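Local coordinates for transcriptional activator, putative (Pyrococcus furiosus, PDB 1RTW), which is a putative transcriptional activator of the all-helical TENA/THI-4/PQQC family, its own role being undetermined, at residues 4-9 and 121-126; 8-13 and 193-198. All blocks are in the same frame, centred on the assembly; numbering follows the deposited sequence.

Contact 1: residues 4-9 and 121-126; sequences EELIKE and GFTALY
Leu6 and Ile7, neighbours on the short N-terminal helix 2-8, each bring one terminal methyl group up against helix 118-142, where Thr123 and Tyr126 receive them. Leu6 CD1 comes to 3.9 Å from Thr123 CG2, two methyl groups meeting as their side chains cross at a slant. The same CD1 approaches Tyr126 CD2 more loosely, at 4.5 Å, so this one methyl touches both residues of the longer helix. Ile7 works at the far end of the phenol: its CD1 lies 3.6 Å from Tyr126 OH and 4.4 Å from Tyr126 CZ, with the isoleucine running roughly perpendicular to the tyrosine side chain. Both methyl groups reach the ring obliquely.

The tyrosine spans the gap because CG stands anti to its backbone N (chi1 176°), which extends the phenol from helix 118-142 to the side of helix 2-8. The gap is wide: the segment axes come no closer than 12.0 Å and are inclined at 64°, and even Leu6 and Thr123 have their CA atoms 9.1 Å apart. Thr123 turns its methyl to Leu6, while its OG1 is hydrogen-bonded to Leu119 O, one turn earlier in its own helix. Phe191 of helix 181-201 touches both Leu6 and Thr123, and Leu172 of helix 159-176 packs on Thr123 and Tyr126, so the two long helices help enclose the contact. Further out, a salt bridge from Glu5 to Arg188 ties helix 2-8 to helix 181-201.

No hydrogen bond joins the two segments. The contact is van der Waals and largely apolar; its one polar atom, Tyr126 OH, meets a methyl group. The threonine hydroxyl is satisfied within its own helix, its methyl forming, with the tyrosine ring, the surface that Leu6 and Ile7 meet.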
ATOM      1  N   GLU B   4       7.181   6.761 -27.828  1.00 44.41           N
ATOM      2  CA  GLU B   4       7.712   7.821 -28.665  1.00 45.70           C
ATOM      3  C   GLU B   4       6.934   9.110 -28.441  1.00 45.77           C
ATOM      4  O   GLU B   4       7.505  10.201 -28.479  1.00 44.43           O
ATOM      5  CB  GLU B   4       7.711   7.397 -30.131  1.00 48.29           C
ATOM      6  CG  GLU B   4       8.732   6.292 -30.410  1.00 51.41           C
ATOM      7  CD  GLU B   4       8.859   5.920 -31.881  1.00 52.40           C
ATOM      8  OE1 GLU B   4       8.280   6.617 -32.744  1.00 53.76           O
ATOM      9  OE2 GLU B   4       9.549   4.920 -32.173  1.00 52.72           O
ATOM     10  N   GLU B   5       5.647   8.978 -28.143  1.00 46.21           N
ATOM     11  CA  GLU B   5       4.818  10.144 -27.872  1.00 47.45           C
ATOM     12  C   GLU B   5       5.330  10.834 -26.610  1.00 45.15           C
ATOM     13  O   GLU B   5       5.544  12.049 -26.594  1.00 44.95           O
ATOM     14  CB  GLU B   5       3.364   9.731 -27.664  1.00 52.79           C
ATOM     15  CG  GLU B   5       2.664   9.236 -28.916  1.00 60.42           C
ATOM     16  CD  GLU B   5       1.253   8.731 -28.646  1.00 65.13           C
ATOM     17  OE1 GLU B   5       0.633   9.149 -27.639  1.00 66.62           O
ATOM     18  OE2 GLU B   5       0.762   7.907 -29.447  1.00 67.48           O
ATOM     19  N   LEU B   6       5.521  10.042 -25.556  1.00 41.69           N
ATOM     20  CA  LEU B   6       6.011  10.538 -24.277  1.00 39.38           C
ATOM     21  C   LEU B   6       7.300  11.325 -24.450  1.00 39.96           C
ATOM     22  O   LEU B   6       7.425  12.439 -23.945  1.00 39.70           O
ATOM     23  CB  LEU B   6       6.248   9.370 -23.322  1.00 34.23           C
ATOM     24  CG  LEU B   6       4.996   8.657 -22.815  1.00 30.93           C
ATOM     25  CD1 LEU B   6       5.405   7.473 -21.974  1.00 27.85           C
ATOM     26  CD2 LEU B   6       4.123   9.612 -22.008  1.00 23.55           C
ATOM     27  N   ILE B   7       8.239  10.747 -25.192  1.00 41.38           N
ATOM     28  CA  ILE B   7       9.531  11.372 -25.447  1.00 44.07           C
ATOM     29  C   ILE B   7       9.447  12.663 -26.249  1.00 47.01           C
ATOM     30  O   ILE B   7      10.133  13.634 -25.936  1.00 45.66           O
ATOM     31  CB  ILE B   7      10.485  10.377 -26.141  1.00 43.15           C
ATOM     32  CG1 ILE B   7      10.937   9.324 -25.128  1.00 42.04           C
ATOM     33  CG2 ILE B   7      11.691  11.099 -26.738  1.00 42.93           C
ATOM     34  CD1 ILE B   7      11.699   8.175 -25.730  1.00 43.77           C
ATOM     35  N   LYS B   8       8.585  12.670 -27.263  1.00 52.71           N
ATOM     36  CA  LYS B   8       8.394  13.824 -28.138  1.00 58.02           C
ATOM     37  C   LYS B   8       7.897  15.071 -27.403  1.00 56.45           C
ATOM     38  O   LYS B   8       8.424  16.167 -27.595  1.00 54.64           O
ATOM     39  CB  LYS B   8       7.424  13.454 -29.269  1.00 67.42           C
ATOM     40  CG  LYS B   8       7.197  14.548 -30.312  1.00 77.66           C
ATOM     41  CD  LYS B   8       6.250  14.096 -31.426  1.00 85.49           C
ATOM     42  CE  LYS B   8       4.842  13.823 -30.905  1.00 90.67           C
ATOM     43  NZ  LYS B   8       3.930  13.328 -31.978  1.00 96.96           N
ATOM     44  N   GLU B   9       6.933  14.883 -26.511  1.00 54.85           N
ATOM     45  CA  GLU B   9       6.342  15.990 -25.771  1.00 52.80           C
ATOM     46  C   GLU B   9       7.144  16.491 -24.565  1.00 48.45           C
ATOM     47  O   GLU B   9       6.762  17.471 -23.925  1.00 47.38           O
ATOM     48  CB  GLU B   9       4.888  15.629 -25.439  1.00 56.17           C
ATOM     49  CG  GLU B   9       4.363  15.962 -24.057  1.00 62.62           C
ATOM     50  CD  GLU B   9       3.119  15.153 -23.714  1.00 66.41           C
ATOM     51  OE1 GLU B   9       2.336  15.597 -22.848  1.00 67.88           O
ATOM     52  OE2 GLU B   9       2.927  14.065 -24.304  1.00 68.06           O
ATOM     53  N   GLY B 121       2.673   3.876 -12.952  1.00 16.80           N
ATOM     54  CA  GLY B 121       3.860   3.306 -12.358  1.00 16.25           C
ATOM     55  C   GLY B 121       4.833   2.796 -13.403  1.00 16.32           C
ATOM     56  O   GLY B 121       6.021   3.118 -13.366  1.00 14.45           O
ATOM     57  N   PHE B 122       4.324   2.009 -14.343  1.00 16.46           N
ATOM     58  CA  PHE B 122       5.159   1.458 -15.397  1.00 16.82           C
ATOM     59  C   PHE B 122       5.696   2.573 -16.290  1.00 16.61           C
ATOM     60  O   PHE B 122       6.816   2.486 -16.786  1.00 17.51           O
ATOM     61  CB  PHE B 122       4.397   0.406 -16.212  1.00 16.29           C
ATOM     62  CG  PHE B 122       5.292  -0.642 -16.813  1.00 19.57           C
ATOM     63  CD1 PHE B 122       5.725  -1.715 -16.053  1.00 19.92           C
ATOM     64  CD2 PHE B 122       5.753  -0.526 -18.118  1.00 18.01           C
ATOM     65  CE1 PHE B 122       6.609  -2.653 -16.577  1.00 21.05           C
ATOM     66  CE2 PHE B 122       6.634  -1.461 -18.649  1.00 16.90           C
ATOM     67  CZ  PHE B 122       7.066  -2.527 -17.876  1.00 18.86           C
ATOM     68  N   THR B 123       4.907   3.630 -16.475  1.00 15.93           N
ATOM     69  CA  THR B 123       5.348   4.763 -17.278  1.00 16.71           C
ATOM     70  C   THR B 123       6.536   5.415 -16.565  1.00 16.16           C
ATOM     71  O   THR B 123       7.530   5.780 -17.208  1.00 19.54           O
ATOM     72  CB  THR B 123       4.199   5.800 -17.494  1.00 18.16           C
ATOM     73  OG1 THR B 123       3.180   5.211 -18.305  1.00 17.02           O
ATOM     74  CG2 THR B 123       4.696   7.039 -18.200  1.00 16.25           C
ATOM     75  N   ALA B 124       6.456   5.526 -15.238  1.00 13.68           N
ATOM     76  CA  ALA B 124       7.553   6.123 -14.466  1.00 12.81           C
ATOM     77  C   ALA B 124       8.817   5.267 -14.592  1.00 12.74           C
ATOM     78  O   ALA B 124       9.930   5.798 -14.695  1.00 11.22           O
ATOM     79  CB  ALA B 124       7.166   6.275 -13.000  1.00 10.16           C
ATOM     80  N   LEU B 125       8.633   3.944 -14.604  1.00 10.96           N
ATOM     81  CA  LEU B 125       9.748   3.024 -14.731  1.00 11.93           C
ATOM     82  C   LEU B 125      10.460   3.261 -16.062  1.00 13.64           C
ATOM     83  O   LEU B 125      11.669   3.468 -16.093  1.00 12.44           O
ATOM     84  CB  LEU B 125       9.273   1.573 -14.645  1.00 10.26           C
ATOM     85  CG  LEU B 125      10.372   0.529 -14.907  1.00  8.53           C
ATOM     86  CD1 LEU B 125      11.410   0.583 -13.794  1.00  9.26           C
ATOM     87  CD2 LEU B 125       9.761  -0.836 -14.976  1.00  6.27           C
ATOM     88  N   TYR B 126       9.692   3.257 -17.149  1.00 16.59           N
ATOM     89  CA  TYR B 126      10.237   3.476 -18.486  1.00 18.79           C
ATOM     90  C   TYR B 126      11.059   4.748 -18.541  1.00 17.70           C
ATOM     91  O   TYR B 126      12.209   4.735 -18.974  1.00 20.81           O
ATOM     92  CB  TYR B 126       9.111   3.575 -19.530  1.00 20.67           C
ATOM     93  CG  TYR B 126       9.614   3.900 -20.925  1.00 20.92           C
ATOM     94  CD1 TYR B 126      10.584   3.107 -21.534  1.00 22.66           C
ATOM     95  CD2 TYR B 126       9.145   5.015 -21.616  1.00 22.90           C
ATOM     96  CE1 TYR B 126      11.076   3.413 -22.790  1.00 24.45           C
ATOM     97  CE2 TYR B 126       9.629   5.334 -22.885  1.00 23.80           C
ATOM     98  CZ  TYR B 126      10.599   4.527 -23.465  1.00 25.06           C
ATOM     99  OH  TYR B 126      11.107   4.826 -24.711  1.00 27.65           O
TER

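Contact 2: residues 8-13 and 193-198; sequences KENENI and EVSKFE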
ATOM      1  N   LYS B   8       8.585  12.670 -27.263  1.00 52.71           N
ATOM      2  CA  LYS B   8       8.394  13.824 -28.138  1.00 58.02           C
ATOM      3  C   LYS B   8       7.897  15.071 -27.403  1.00 56.45           C
ATOM      4  O   LYS B   8       8.424  16.167 -27.595  1.00 54.64           O
ATOM      5  CB  LYS B   8       7.424  13.454 -29.269  1.00 67.42           C
ATOM      6  CG  LYS B   8       7.197  14.548 -30.312  1.00 77.66           C
ATOM      7  CD  LYS B   8       6.250  14.096 -31.426  1.00 85.49           C
ATOM      8  CE  LYS B   8       4.842  13.823 -30.905  1.00 90.67           C
ATOM      9  NZ  LYS B   8       3.930  13.328 -31.978  1.00 96.96           N
ATOM     10  N   GLU B   9       6.933  14.883 -26.511  1.00 54.85           N
ATOM     11  CA  GLU B   9       6.342  15.990 -25.771  1.00 52.80           C
ATOM     12  C   GLU B   9       7.144  16.491 -24.565  1.00 48.45           C
ATOM     13  O   GLU B   9       6.762  17.471 -23.925  1.00 47.38           O
ATOM     14  CB  GLU B   9       4.888  15.629 -25.439  1.00 56.17           C
ATOM     15  CG  GLU B   9       4.363  15.962 -24.057  1.00 62.62           C
ATOM     16  CD  GLU B   9       3.119  15.153 -23.714  1.00 66.41           C
ATOM     17  OE1 GLU B   9       2.336  15.597 -22.848  1.00 67.88           O
ATOM     18  OE2 GLU B   9       2.927  14.065 -24.304  1.00 68.06           O
ATOM     19  N   ASN B  10       8.267  15.829 -24.277  1.00 44.36           N
ATOM     20  CA  ASN B  10       9.161  16.220 -23.178  1.00 41.75           C
ATOM     21  C   ASN B  10      10.586  16.376 -23.691  1.00 43.82           C
ATOM     22  O   ASN B  10      11.524  16.512 -22.899  1.00 43.51           O
ATOM     23  CB  ASN B  10       9.174  15.184 -22.044  1.00 37.05           C
ATOM     24  CG  ASN B  10       7.875  15.126 -21.285  1.00 31.65           C
ATOM     25  OD1 ASN B  10       7.679  15.843 -20.312  1.00 29.11           O
ATOM     26  ND2 ASN B  10       6.983  14.253 -21.717  1.00 28.33           N
ATOM     27  N   GLU B  11      10.749  16.388 -25.012  1.00 47.22           N
ATOM     28  CA  GLU B  11      12.072  16.515 -25.613  1.00 49.76           C
ATOM     29  C   GLU B  11      12.796  17.779 -25.164  1.00 48.13           C
ATOM     30  O   GLU B  11      14.027  17.816 -25.124  1.00 44.52           O
ATOM     31  CB  GLU B  11      11.991  16.445 -27.143  1.00 55.91           C
ATOM     32  CG  GLU B  11      11.339  17.647 -27.823  1.00 64.88           C
ATOM     33  CD  GLU B  11      11.226  17.490 -29.337  1.00 68.45           C
ATOM     34  OE1 GLU B  11      11.508  16.391 -29.866  1.00 69.98           O
ATOM     35  OE2 GLU B  11      10.842  18.472 -30.005  1.00 69.47           O
ATOM     36  N   ASN B  12      12.034  18.789 -24.760  1.00 47.91           N
ATOM     37  CA  ASN B  12      12.630  20.038 -24.305  1.00 49.15           C
ATOM     38  C   ASN B  12      13.349  19.827 -22.968  1.00 46.98           C
ATOM     39  O   ASN B  12      14.471  20.303 -22.777  1.00 46.82           O
ATOM     40  CB  ASN B  12      11.567  21.138 -24.194  1.00 54.07           C
ATOM     41  CG  ASN B  12      12.071  22.494 -24.683  1.00 58.61           C
ATOM     42  OD1 ASN B  12      11.483  23.098 -25.588  1.00 58.63           O
ATOM     43  ND2 ASN B  12      13.163  22.976 -24.090  1.00 58.52           N
ATOM     44  N   ILE B  13      12.728  19.065 -22.070  1.00 43.89           N
ATOM     45  CA  ILE B  13      13.328  18.779 -20.770  1.00 39.54           C
ATOM     46  C   ILE B  13      14.505  17.818 -20.920  1.00 35.97           C
ATOM     47  O   ILE B  13      15.553  18.015 -20.311  1.00 34.05           O
ATOM     48  CB  ILE B  13      12.299  18.180 -19.788  1.00 40.38           C
ATOM     49  CG1 ILE B  13      11.162  19.180 -19.564  1.00 44.13           C
ATOM     50  CG2 ILE B  13      12.971  17.835 -18.454  1.00 39.54           C
ATOM     51  CD1 ILE B  13      10.068  18.676 -18.638  1.00 46.92           C
ATOM     52  N   GLU B 193       6.714  14.619 -15.011  1.00 22.18           N
ATOM     53  CA  GLU B 193       7.228  14.874 -13.679  1.00 20.17           C
ATOM     54  C   GLU B 193       8.514  14.084 -13.424  1.00 19.69           C
ATOM     55  O   GLU B 193       9.471  14.634 -12.880  1.00 18.90           O
ATOM     56  CB  GLU B 193       6.144  14.563 -12.636  1.00 21.63           C
ATOM     57  CG  GLU B 193       6.401  15.113 -11.235  1.00 23.62           C
ATOM     58  CD  GLU B 193       6.380  16.644 -11.145  1.00 27.39           C
ATOM     59  OE1 GLU B 193       6.753  17.172 -10.071  1.00 25.88           O
ATOM     60  OE2 GLU B 193       5.978  17.321 -12.124  1.00 28.84           O
ATOM     61  N   VAL B 194       8.559  12.819 -13.853  1.00 16.85           N
ATOM     62  CA  VAL B 194       9.766  12.020 -13.652  1.00 17.75           C
ATOM     63  C   VAL B 194      10.917  12.618 -14.468  1.00 18.72           C
ATOM     64  O   VAL B 194      12.071  12.617 -14.023  1.00 17.26           O
ATOM     65  CB  VAL B 194       9.555  10.508 -13.990  1.00 16.48           C
ATOM     66  CG1 VAL B 194      10.879   9.734 -13.883  1.00 13.92           C
ATOM     67  CG2 VAL B 194       8.549   9.902 -13.037  1.00 11.58           C
ATOM     68  N   SER B 195      10.577  13.189 -15.624  1.00 20.71           N
ATOM     69  CA  SER B 195      11.558  13.827 -16.505  1.00 20.66           C
ATOM     70  C   SER B 195      12.242  14.997 -15.808  1.00 19.48           C
ATOM     71  O   SER B 195      13.461  15.144 -15.882  1.00 18.82           O
ATOM     72  CB  SER B 195      10.887  14.318 -17.792  1.00 21.96           C
ATOM     73  OG  SER B 195      10.518  13.236 -18.622  1.00 21.66           O
ATOM     74  N   LYS B 196      11.447  15.821 -15.130  1.00 20.19           N
ATOM     75  CA  LYS B 196      11.954  16.976 -14.389  1.00 20.49           C
ATOM     76  C   LYS B 196      12.882  16.528 -13.259  1.00 19.55           C
ATOM     77  O   LYS B 196      13.904  17.159 -12.987  1.00 16.89           O
ATOM     78  CB  LYS B 196      10.787  17.785 -13.810  1.00 23.50           C
ATOM     79  CG  LYS B 196       9.964  18.517 -14.856  1.00 27.72           C
ATOM     80  CD  LYS B 196       8.812  19.294 -14.231  1.00 32.99           C
ATOM     81  CE  LYS B 196       7.913  19.915 -15.318  1.00 35.65           C
ATOM     82  NZ  LYS B 196       6.755  20.695 -14.769  1.00 35.27           N
ATOM     83  N   PHE B 197      12.508  15.435 -12.601  1.00 19.96           N
ATOM     84  CA  PHE B 197      13.293  14.879 -11.513  1.00 20.95           C
ATOM     85  C   PHE B 197      14.636  14.379 -12.023  1.00 20.83           C
ATOM     86  O   PHE B 197      15.657  14.579 -11.368  1.00 23.43           O
ATOM     87  CB  PHE B 197      12.527  13.755 -10.817  1.00 22.65           C
ATOM     88  CG  PHE B 197      11.634  14.229  -9.706  1.00 22.11           C
ATOM     89  CD1 PHE B 197      12.151  14.988  -8.662  1.00 23.19           C
ATOM     90  CD2 PHE B 197      10.293  13.889  -9.681  1.00 22.70           C
ATOM     91  CE1 PHE B 197      11.341  15.399  -7.602  1.00 22.89           C
ATOM     92  CE2 PHE B 197       9.478  14.294  -8.631  1.00 24.39           C
ATOM     93  CZ  PHE B 197      10.004  15.050  -7.588  1.00 21.65           C
ATOM     94  N   GLU B 198      14.628  13.753 -13.198  1.00 19.08           N
ATOM     95  CA  GLU B 198      15.854  13.249 -13.821  1.00 19.10           C
ATOM     96  C   GLU B 198      16.796  14.408 -14.129  1.00 18.94           C
ATOM     97  O   GLU B 198      18.000  14.344 -13.875  1.00 17.45           O
ATOM     98  CB  GLU B 198      15.528  12.520 -15.131  1.00 18.65           C
ATOM     99  CG  GLU B 198      15.053  11.083 -14.954  1.00 18.78           C
ATOM    100  CD  GLU B 198      16.138  10.176 -14.389  1.00 20.54           C
ATOM    101  OE1 GLU B 198      17.281  10.243 -14.877  1.00 21.28           O
ATOM    102  OE2 GLU B 198      15.865   9.403 -13.450  1.00 21.03           O
TER
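Ile13 points at helix 181-201 and divides its two branches between consecutive residues, Ser195 and Lys196. A chi1 of -61°, with CG2 anti to the backbone N, sets CG2 against the backbone carbonyl and CB of Ser195, 3.8 Å from Ser195 O and 4.1 Å from Ser195 CB, and directs the CG1 branch to the lysine. There the two side chains meet at a slant, Ile13 CD1 being 3.8 Å from Lys196 CG and 4.1 Å from Lys196 CE. The lysine is extended beyond CG, and its aliphatic stem, rather than its ammonium group, supplies the contact at the exposed border.

Asn10 also directs its CB toward the helix but makes a looser approach, Asn10 CB to Ser195 OG measuring 4.2 Å. Its amide is engaged within its own part of the chain, ND2 donating to Leu6 O. Asn10 occupies the N-cap position of helix 11-15, although its side chain makes no capping bond. Ser195 OG is hydrogen-bonded to Phe191 O and to Trp14 NE1, the indole of the residue following Ile13.

Between the segments themselves the contact is van der Waals in character. The buried serine hydroxyl is satisfied by its two partners, and the bond to Trp14 adds a polar tie between helix 11-15 and helix 181-201 beside the isoleucine.

Contacts 1 and 2 lie about 9 Å apart, centre to centre, on the same side of the chain's centre. Both begin in the N-terminal region and share Lys8 and Glu9, where helix 2-8 gives way through a type I turn to helix 11-15. Their partners come much later in the chain: helix 118-142 for contact 1 and the C-terminal helix 181-201 for contact 2. Those two long helices also touch each other, Ala124 CB lying 3.9 Å from Val194 CG2. Successive N-terminal helices are thus laid over an adjoining pair of helices, joining the start, middle and end of this all-helical family fold.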